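Local coordinates for protein halohydrin epoxidase A (Corynebacterium sp., PDB 4Z9F) that probably catalyses the reversible, cofactor-independent release of hydrogen halide from vicinal halohydrins to form epoxides, on a Rossmann-type fold related to short-chain dehydrogenases/reductases, at residues E60-A65 / S107-L112. The protein carries 1 engineered substitution. Numbering follows the deposited sequence.
Sequences ERLVDA and SIFPIL
Leu62 and Phe109 make the smaller, wholly apolar part of this contact, with Leu62 CD1 standing 4.2 Å from Phe109 CZ. The methyl group approaches the ring obliquely at its outer end. Phe109 extends to that point because its CG is trans to the backbone N (chi1 -170°), which carries the phenyl group away from its own helix axis toward the first turn of the other helix. Beside this pair, the Glu60 carboxylate lies against Leu112: OE2 comes within 4.1 Å of the methyl carbon CD1, a van der Waals approach of a carboxylate oxygen to a methyl group. The two side chains run side by side in the same direction, and the backbones are close here, with Glu60 CA 5.5 Å from Leu112 CA. In Glu60, CG sits between the backbone N and the carbonyl carbon (chi1 62°), and a bend at chi2 (-101°) turns the carboxylate back toward Leu112, bringing OE2 to its methyl. No hydrogen bond crosses the contact, which buries only 146 Å² in all.

Further out, Leu112 N donates to Ile108 O at 2.9 Å, sustaining the helix after the kink at Pro110, whose N makes no bond to the preceding turn. Pro59 and Asp80 also touch Phe109, while Glu96 of the second subunit packs on Leu112. Val63, one residue beyond Leu62, packs on Ile73 of strand 73-79 and on Leu113 and Ala117 farther along helix 96-123. The contact thus sets the start of the short helix 62-67 against the middle of the long helix 96-123, alongside the parallel Rossmann-type sheet, with helix 147-165 also packing against the long helix.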
loop_
_atom_site.group_PDB
_atom_site.type_symbol
_atom_site.label_atom_id
_atom_site.label_comp_id
_atom_site.label_asym_id
_atom_site.label_seq_id
_atom_site.Cartn_x
_atom_site.Cartn_y
_atom_site.Cartn_z
ATOM N N GLU C 60 -15.053 -8.374 26.374
ATOM C CA GLU C 60 -15.136 -7.140 27.150
ATOM C C GLU C 60 -14.796 -7.341 28.617
ATOM O O GLU C 60 -14.642 -6.351 29.339
ATOM C CB GLU C 60 -16.538 -6.539 27.043
ATOM C CG GLU C 60 -17.626 -7.449 27.598
ATOM C CD GLU C 60 -18.394 -8.194 26.518
ATOM O OE1 GLU C 60 -19.643 -8.165 26.554
ATOM O OE2 GLU C 60 -17.759 -8.803 25.629
ATOM N N ARG C 61 -14.686 -8.586 29.080
ATOM C CA ARG C 61 -14.413 -8.851 30.485
ATOM C C ARG C 61 -12.988 -9.313 30.753
ATOM O O ARG C 61 -12.596 -9.404 31.921
ATOM C CB ARG C 61 -15.408 -9.889 31.028
ATOM C CG ARG C 61 -16.827 -9.341 31.153
ATOM C CD ARG C 61 -17.866 -10.433 31.321
ATOM N NE ARG C 61 -19.210 -9.871 31.455
ATOM C CZ ARG C 61 -20.230 -10.495 32.040
ATOM N NH1 ARG C 61 -20.071 -11.714 32.544
ATOM N NH2 ARG C 61 -21.415 -9.899 32.114
ATOM N N LEU C 62 -12.191 -9.566 29.712
ATOM C CA LEU C 62 -10.848 -10.099 29.916
ATOM C C LEU C 62 -9.934 -9.120 30.636
ATOM O O LEU C 62 -9.049 -9.542 31.389
ATOM C CB LEU C 62 -10.223 -10.478 28.572
ATOM C CG LEU C 62 -10.947 -11.596 27.838
ATOM C CD1 LEU C 62 -10.242 -11.855 26.526
ATOM C CD2 LEU C 62 -11.001 -12.861 28.713
ATOM N N VAL C 63 -10.097 -7.820 30.400
ATOM C CA VAL C 63 -9.171 -6.869 31.006
ATOM C C VAL C 63 -9.401 -6.797 32.512
ATOM O O VAL C 63 -8.454 -6.865 33.300
ATOM C CB VAL C 63 -9.289 -5.487 30.337
ATOM C CG1 VAL C 63 -8.517 -4.447 31.126
ATOM C CG2 VAL C 63 -8.765 -5.548 28.901
ATOM N N ASP C 64 -10.663 -6.683 32.932
ATOM C CA ASP C 64 -10.946 -6.633 34.368
ATOM C C ASP C 64 -10.516 -7.928 35.052
ATOM O O ASP C 64 -9.935 -7.898 36.143
ATOM C CB ASP C 64 -12.433 -6.356 34.606
ATOM C CG ASP C 64 -12.805 -4.887 34.402
ATOM O OD1 ASP C 64 -11.922 -4.007 34.510
ATOM O OD2 ASP C 64 -13.999 -4.610 34.136
ATOM N N ALA C 65 -10.755 -9.074 34.408
ATOM C CA ALA C 65 -10.297 -10.345 34.966
ATOM C C ALA C 65 -8.778 -10.390 35.080
ATOM O O ALA C 65 -8.238 -10.879 36.081
ATOM C CB ALA C 65 -10.799 -11.510 34.117
ATOM N N SER C 107 -12.822 -9.640 13.969
ATOM C CA SER C 107 -13.013 -8.196 13.896
ATOM C C SER C 107 -13.773 -7.652 15.098
ATOM O O SER C 107 -13.355 -6.654 15.692
ATOM C CB SER C 107 -13.750 -7.827 12.611
ATOM O OG SER C 107 -13.152 -8.482 11.497
ATOM N N ILE C 108 -14.900 -8.273 15.451
ATOM C CA ILE C 108 -15.708 -7.735 16.543
ATOM C C ILE C 108 -15.064 -8.037 17.893
ATOM O O ILE C 108 -14.921 -7.145 18.740
ATOM C CB ILE C 108 -17.144 -8.267 16.466
ATOM C CG1 ILE C 108 -17.785 -7.883 15.135
ATOM C CG2 ILE C 108 -17.973 -7.697 17.621
ATOM C CD1 ILE C 108 -18.056 -6.401 14.977
ATOM N N PHE C 109 -14.666 -9.293 18.113
ATOM C CA PHE C 109 -13.990 -9.668 19.355
ATOM C C PHE C 109 -12.810 -8.761 19.685
ATOM O O PHE C 109 -12.752 -8.258 20.818
ATOM C CB PHE C 109 -13.583 -11.150 19.269
ATOM C CG PHE C 109 -13.094 -11.746 20.562
ATOM C CD1 PHE C 109 -11.812 -11.490 21.030
ATOM C CD2 PHE C 109 -13.903 -12.612 21.284
ATOM C CE1 PHE C 109 -11.362 -12.060 22.201
ATOM C CE2 PHE C 109 -13.452 -13.188 22.451
ATOM C CZ PHE C 109 -12.181 -12.910 22.911
ATOM N N PRO C 110 -11.856 -8.498 18.780
ATOM C CA PRO C 110 -10.765 -7.585 19.154
ATOM C C PRO C 110 -11.224 -6.149 19.396
ATOM O O PRO C 110 -10.647 -5.475 20.255
ATOM C CB PRO C 110 -9.787 -7.686 17.971
ATOM C CG PRO C 110 -10.589 -8.283 16.840
ATOM C CD PRO C 110 -11.606 -9.161 17.484
ATOM N N ILE C 111 -12.250 -5.658 18.694
ATOM C CA ILE C 111 -12.733 -4.298 18.947
ATOM C C ILE C 111 -13.307 -4.182 20.359
ATOM O O ILE C 111 -13.014 -3.230 21.091
ATOM C CB ILE C 111 -13.768 -3.888 17.885
ATOM C CG1 ILE C 111 -13.058 -3.487 16.591
ATOM C CG2 ILE C 111 -14.629 -2.735 18.396
ATOM C CD1 ILE C 111 -13.999 -3.277 15.426
ATOM N N LEU C 112 -14.142 -5.145 20.758
ATOM C CA LEU C 112 -14.713 -5.119 22.103
ATOM C C LEU C 112 -13.629 -5.240 23.163
ATOM O O LEU C 112 -13.715 -4.608 24.222
ATOM C CB LEU C 112 -15.748 -6.238 22.273
ATOM C CG LEU C 112 -17.041 -6.136 21.460
ATOM C CD1 LEU C 112 -17.983 -7.272 21.814
ATOM C CD2 LEU C 112 -17.718 -4.788 21.656
#